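Cryptic loci regulator 2 (PDB 5IKJ) promotes transcriptional silencing and nucleosome positioning at heterochromatic loci in fission yeast, as part of the histone deacetylase-containing SHREC complex. Local coordinates at residues His66-Leu78 and Glu225-Trp238. Numbering follows the deposited sequence.
Sequences HVFGGAGSTQPIL and ERMFHECKDDTYTW
The His229 ring is the main bump of helix 214-237 and fills the hollow of the glycine-rich loop that joins helices 50-67 and 75-82. CA of Ser73 sits over one face, and the CD2 edge of Phe228 over the other. At the edge, His229 NE2 gives a hydrogen bond to Gly69 O (2.6 Å), from above the carbonyl plane. An alanine here would probably open a gap under Ser73 and leave that carbonyl without its donor. In a type II turn, Gly70 CA lies beside Glu225 OE1, and Gly72 fits closely against Arg226 and His229. Glu225 reaches out extended and forks: OE2 takes a very short bond from His66 NE2 (2.5 Å), OE1 one from Ala71 N (2.9 Å).

Further along, Gln75 is the knob, set among Lys232, Asp233, Tyr236 and Thr237. Its chain bends at chi2 (-52°), which brings NE2 to Thr237 OG1 (3.0 Å). Trp238 NE1 donates in its ring plane to Thr74 OG1 (3.1 Å). Leu78 CD1 packs on Trp238 CH2 (4.0 Å). A water bridges Gly72 O and Asp233 OD2. Directed polar bonds largely hold the loop and the start of helix 75-82; apolar packing is concentrated where Ile77 and Leu78 meet Trp238 and Thr237.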
loop_
_atom_site.group_PDB
_atom_site.type_symbol
_atom_site.label_atom_id
_atom_site.label_comp_id
_atom_site.label_asym_id
_atom_site.label_seq_id
_atom_site.Cartn_x
_atom_site.Cartn_y
_atom_site.Cartn_z
ATOM N N HIS A 66 -10.116 10.073 -4.242
ATOM C CA HIS A 66 -8.751 9.819 -4.682
ATOM C C HIS A 66 -7.747 10.321 -3.652
ATOM O O HIS A 66 -6.861 9.574 -3.220
ATOM C CB HIS A 66 -8.513 10.487 -6.035
ATOM C CG HIS A 66 -7.381 9.897 -6.816
ATOM N ND1 HIS A 66 -7.133 10.237 -8.129
ATOM C CD2 HIS A 66 -6.428 8.997 -6.474
ATOM C CE1 HIS A 66 -6.079 9.570 -8.563
ATOM N NE2 HIS A 66 -5.633 8.809 -7.579
ATOM N N VAL A 67 -7.877 11.582 -3.237
ATOM C CA VAL A 67 -6.903 12.166 -2.319
ATOM C C VAL A 67 -6.995 11.507 -0.951
ATOM O O VAL A 67 -5.974 11.227 -0.312
ATOM C CB VAL A 67 -7.099 13.689 -2.216
ATOM C CG1 VAL A 67 -5.940 14.323 -1.455
ATOM C CG2 VAL A 67 -7.214 14.308 -3.592
ATOM N N PHE A 68 -8.213 11.255 -0.476
ATOM C CA PHE A 68 -8.432 10.640 0.824
ATOM C C PHE A 68 -8.745 9.154 0.718
ATOM O O PHE A 68 -9.330 8.581 1.644
ATOM C CB PHE A 68 -9.554 11.369 1.563
ATOM C CG PHE A 68 -9.307 12.841 1.727
ATOM C CD1 PHE A 68 -8.223 13.295 2.460
ATOM C CD2 PHE A 68 -10.156 13.771 1.150
ATOM C CE1 PHE A 68 -7.990 14.646 2.613
ATOM C CE2 PHE A 68 -9.928 15.124 1.301
ATOM C CZ PHE A 68 -8.843 15.563 2.034
ATOM N N GLY A 69 -8.365 8.518 -0.388
ATOM C CA GLY A 69 -8.590 7.098 -0.563
ATOM C C GLY A 69 -7.585 6.467 -1.505
ATOM O O GLY A 69 -6.495 6.069 -1.086
ATOM N N GLY A 70 -7.940 6.377 -2.780
ATOM C CA GLY A 70 -7.079 5.770 -3.773
ATOM C C GLY A 70 -7.294 4.269 -3.885
ATOM O O GLY A 70 -7.790 3.607 -2.975
ATOM N N ALA A 71 -6.902 3.733 -5.039
ATOM C CA ALA A 71 -7.093 2.318 -5.328
ATOM C C ALA A 71 -6.557 1.451 -4.199
ATOM O O ALA A 71 -5.410 1.602 -3.768
ATOM C CB ALA A 71 -6.395 1.954 -6.640
ATOM N N GLY A 72 -7.401 0.539 -3.721
ATOM C CA GLY A 72 -6.996 -0.454 -2.750
ATOM C C GLY A 72 -7.260 -0.105 -1.303
ATOM O O GLY A 72 -6.930 -0.913 -0.425
ATOM N N SER A 73 -7.839 1.059 -1.020
ATOM C CA SER A 73 -8.040 1.472 0.362
ATOM C C SER A 73 -9.087 0.600 1.041
ATOM O O SER A 73 -10.153 0.335 0.476
ATOM C CB SER A 73 -8.471 2.935 0.426
ATOM O OG SER A 73 -8.600 3.360 1.774
ATOM N N THR A 74 -8.778 0.157 2.260
ATOM C CA THR A 74 -9.746 -0.508 3.123
ATOM C C THR A 74 -10.021 0.301 4.383
ATOM O O THR A 74 -10.628 -0.223 5.325
ATOM C CB THR A 74 -9.263 -1.913 3.495
ATOM O OG1 THR A 74 -8.120 -1.820 4.355
ATOM C CG2 THR A 74 -8.890 -2.704 2.246
ATOM N N GLN A 75 -9.591 1.563 4.426
ATOM C CA GLN A 75 -9.808 2.380 5.616
ATOM C C GLN A 75 -11.283 2.570 5.939
ATOM O O GLN A 75 -11.626 2.585 7.134
ATOM C CB GLN A 75 -9.113 3.739 5.446
ATOM C CG GLN A 75 -7.603 3.649 5.286
ATOM C CD GLN A 75 -6.951 2.823 6.375
ATOM O OE1 GLN A 75 -7.211 3.025 7.561
ATOM N NE2 GLN A 75 -6.113 1.872 5.976
ATOM N N PRO A 76 -12.188 2.731 4.970
ATOM C CA PRO A 76 -13.615 2.788 5.325
ATOM C C PRO A 76 -14.092 1.560 6.077
ATOM O O PRO A 76 -15.009 1.669 6.902
ATOM C CB PRO A 76 -14.308 2.927 3.963
ATOM C CG PRO A 76 -13.282 3.547 3.082
ATOM C CD PRO A 76 -11.970 2.981 3.534
ATOM N N ILE A 77 -13.496 0.394 5.824
ATOM C CA ILE A 77 -13.890 -0.811 6.545
ATOM C C ILE A 77 -13.455 -0.723 8.003
ATOM O O ILE A 77 -14.211 -1.089 8.912
ATOM C CB ILE A 77 -13.315 -2.062 5.853
ATOM C CG1 ILE A 77 -13.865 -2.167 4.428
ATOM C CG2 ILE A 77 -13.652 -3.320 6.652
ATOM C CD1 ILE A 77 -13.306 -3.324 3.620
ATOM N N LEU A 78 -12.236 -0.240 8.255
ATOM C CA LEU A 78 -11.793 -0.067 9.633
ATOM C C LEU A 78 -12.591 1.026 10.330
ATOM O O LEU A 78 -12.908 0.909 11.520
ATOM C CB LEU A 78 -10.296 0.255 9.677
ATOM C CG LEU A 78 -9.707 0.420 11.082
ATOM C CD1 LEU A 78 -9.792 -0.885 11.864
ATOM C CD2 LEU A 78 -8.267 0.914 11.028
ATOM N N GLU A 225 -0.832 3.276 -5.814
ATOM C CA GLU A 225 -1.853 3.513 -4.798
ATOM C C GLU A 225 -2.192 2.226 -4.057
ATOM O O GLU A 225 -2.300 2.213 -2.826
ATOM C CB GLU A 225 -3.102 4.110 -5.442
ATOM C CG GLU A 225 -2.874 5.469 -6.079
ATOM C CD GLU A 225 -4.109 6.006 -6.773
ATOM O OE1 GLU A 225 -5.204 5.441 -6.568
ATOM O OE2 GLU A 225 -3.984 6.990 -7.529
ATOM N N ARG A 226 -2.321 1.134 -4.790
ATOM C CA ARG A 226 -2.622 -0.136 -4.167
ATOM C C ARG A 226 -1.453 -0.605 -3.313
ATOM O O ARG A 226 -1.654 -1.183 -2.261
ATOM C CB ARG A 226 -3.004 -1.180 -5.214
ATOM C CG ARG A 226 -4.346 -0.911 -5.866
ATOM C CD ARG A 226 -4.899 -2.121 -6.592
ATOM N NE ARG A 226 -3.997 -2.603 -7.622
ATOM C CZ ARG A 226 -3.278 -3.709 -7.514
ATOM N NH1 ARG A 226 -2.477 -4.066 -8.495
ATOM N NH2 ARG A 226 -3.367 -4.459 -6.432
ATOM N N MET A 227 -0.233 -0.352 -3.755
ATOM C CA MET A 227 0.921 -0.763 -2.973
ATOM C C MET A 227 0.921 -0.043 -1.638
ATOM O O MET A 227 1.167 -0.645 -0.607
ATOM C CB MET A 227 2.221 -0.487 -3.701
ATOM C CG MET A 227 3.437 -0.914 -2.907
ATOM S SD MET A 227 4.948 -0.764 -3.845
ATOM C CE MET A 227 4.915 0.973 -4.229
ATOM N N PHE A 228 0.648 1.253 -1.660
ATOM C CA PHE A 228 0.594 2.025 -0.423
ATOM C C PHE A 228 -0.390 1.407 0.559
ATOM O O PHE A 228 -0.084 1.237 1.745
ATOM C CB PHE A 228 0.206 3.474 -0.725
ATOM C CG PHE A 228 -0.193 4.259 0.493
ATOM C CD1 PHE A 228 0.767 4.839 1.305
ATOM C CD2 PHE A 228 -1.529 4.416 0.826
ATOM C CE1 PHE A 228 0.403 5.557 2.426
ATOM C CE2 PHE A 228 -1.898 5.135 1.947
ATOM C CZ PHE A 228 -0.931 5.707 2.748
ATOM N N HIS A 229 -1.584 1.057 0.077
ATOM C CA HIS A 229 -2.606 0.510 0.963
ATOM C C HIS A 229 -2.301 -0.930 1.356
ATOM O O HIS A 229 -2.680 -1.363 2.450
ATOM C CB HIS A 229 -3.976 0.619 0.302
ATOM C CG HIS A 229 -4.544 2.002 0.341
ATOM N ND1 HIS A 229 -4.962 2.599 1.510
ATOM C CD2 HIS A 229 -4.754 2.911 -0.641
ATOM C CE1 HIS A 229 -5.408 3.815 1.248
ATOM N NE2 HIS A 229 -5.295 4.028 -0.050
ATOM N N GLU A 230 -1.627 -1.687 0.489
ATOM C CA GLU A 230 -1.127 -2.995 0.901
ATOM C C GLU A 230 -0.109 -2.849 2.025
ATOM O O GLU A 230 -0.108 -3.629 2.984
ATOM C CB GLU A 230 -0.506 -3.723 -0.291
ATOM C CG GLU A 230 -0.111 -5.163 0.001
ATOM C CD GLU A 230 0.601 -5.819 -1.164
ATOM O OE1 GLU A 230 0.476 -5.311 -2.301
ATOM O OE2 GLU A 230 1.288 -6.841 -0.945
ATOM N N CYS A 231 0.766 -1.848 1.918
ATOM C CA CYS A 231 1.725 -1.565 2.978
ATOM C C CYS A 231 1.012 -1.160 4.261
ATOM O O CYS A 231 1.271 -1.714 5.336
ATOM C CB CYS A 231 2.670 -0.458 2.514
ATOM S SG CYS A 231 3.971 -0.056 3.671
ATOM N N LYS A 232 0.106 -0.188 4.162
ATOM C CA LYS A 232 -0.622 0.279 5.335
ATOM C C LYS A 232 -1.368 -0.865 6.010
ATOM O O LYS A 232 -1.386 -0.963 7.242
ATOM C CB LYS A 232 -1.590 1.389 4.928
ATOM C CG LYS A 232 -2.152 2.196 6.085
ATOM C CD LYS A 232 -2.998 3.354 5.575
ATOM C CE LYS A 232 -3.680 4.109 6.707
ATOM N NZ LYS A 232 -2.713 4.834 7.581
ATOM N N ASP A 233 -1.984 -1.747 5.221
ATOM C CA ASP A 233 -2.729 -2.856 5.807
ATOM C C ASP A 233 -1.798 -3.857 6.479
ATOM O O ASP A 233 -2.126 -4.398 7.541
ATOM C CB ASP A 233 -3.577 -3.545 4.736
ATOM C CG ASP A 233 -4.685 -2.655 4.206
ATOM O OD1 ASP A 233 -4.987 -1.628 4.850
ATOM O OD2 ASP A 233 -5.258 -2.986 3.147
ATOM N N ASP A 234 -0.629 -4.109 5.885
ATOM C CA ASP A 234 0.304 -5.078 6.450
ATOM C C ASP A 234 1.015 -4.557 7.694
ATOM O O ASP A 234 1.604 -5.355 8.432
ATOM C CB ASP A 234 1.342 -5.479 5.400
ATOM C CG ASP A 234 0.802 -6.484 4.398
ATOM O OD1 ASP A 234 -0.419 -6.753 4.416
ATOM O OD2 ASP A 234 1.599 -7.003 3.588
ATOM N N THR A 235 0.985 -3.245 7.942
ATOM C CA THR A 235 1.682 -2.667 9.083
ATOM C C THR A 235 0.799 -1.826 9.995
ATOM O O THR A 235 1.231 -1.515 11.110
ATOM C CB THR A 235 2.856 -1.794 8.611
ATOM O OG1 THR A 235 2.357 -0.660 7.893
ATOM C CG2 THR A 235 3.794 -2.587 7.710
ATOM N N TYR A 236 -0.410 -1.454 9.571
ATOM C CA TYR A 236 -1.254 -0.570 10.364
ATOM C C TYR A 236 -2.681 -1.095 10.480
ATOM O O TYR A 236 -3.204 -1.234 11.590
ATOM C CB TYR A 236 -1.249 0.837 9.756
ATOM C CG TYR A 236 -2.257 1.789 10.358
ATOM C CD1 TYR A 236 -1.975 2.484 11.527
ATOM C CD2 TYR A 236 -3.484 2.006 9.748
ATOM C CE1 TYR A 236 -2.892 3.359 12.076
ATOM C CE2 TYR A 236 -4.407 2.878 10.290
ATOM C CZ TYR A 236 -4.107 3.552 11.453
ATOM O OH TYR A 236 -5.026 4.421 11.991
ATOM N N THR A 237 -3.318 -1.401 9.348
ATOM C CA THR A 237 -4.748 -1.704 9.357
ATOM C C THR A 237 -5.019 -3.143 9.788
ATOM O O THR A 237 -5.737 -3.385 10.764
ATOM C CB THR A 237 -5.344 -1.440 7.973
ATOM O OG1 THR A 237 -4.687 -0.316 7.371
ATOM C CG2 THR A 237 -6.830 -1.144 8.085
ATOM N N TRP A 238 -4.460 -4.110 9.066
ATOM C CA TRP A 238 -4.661 -5.531 9.353
ATOM C C TRP A 238 -3.308 -6.229 9.416
ATOM O O TRP A 238 -3.019 -7.137 8.631
ATOM C CB TRP A 238 -5.562 -6.166 8.294
ATOM C CG TRP A 238 -6.691 -5.282 7.856
ATOM C CD1 TRP A 238 -6.780 -4.585 6.687
ATOM C CD2 TRP A 238 -7.890 -4.993 8.586
ATOM N NE1 TRP A 238 -7.960 -3.883 6.640
ATOM C CE2 TRP A 238 -8.660 -4.117 7.794
ATOM C CE3 TRP A 238 -8.388 -5.390 9.830
ATOM C CZ2 TRP A 238 -9.899 -3.631 8.206
ATOM C CZ3 TRP A 238 -9.620 -4.908 10.237
ATOM C CH2 TRP A 238 -10.361 -4.037 9.428
HETATM O O HOH W 1 -5.379 -2.753 0.379
#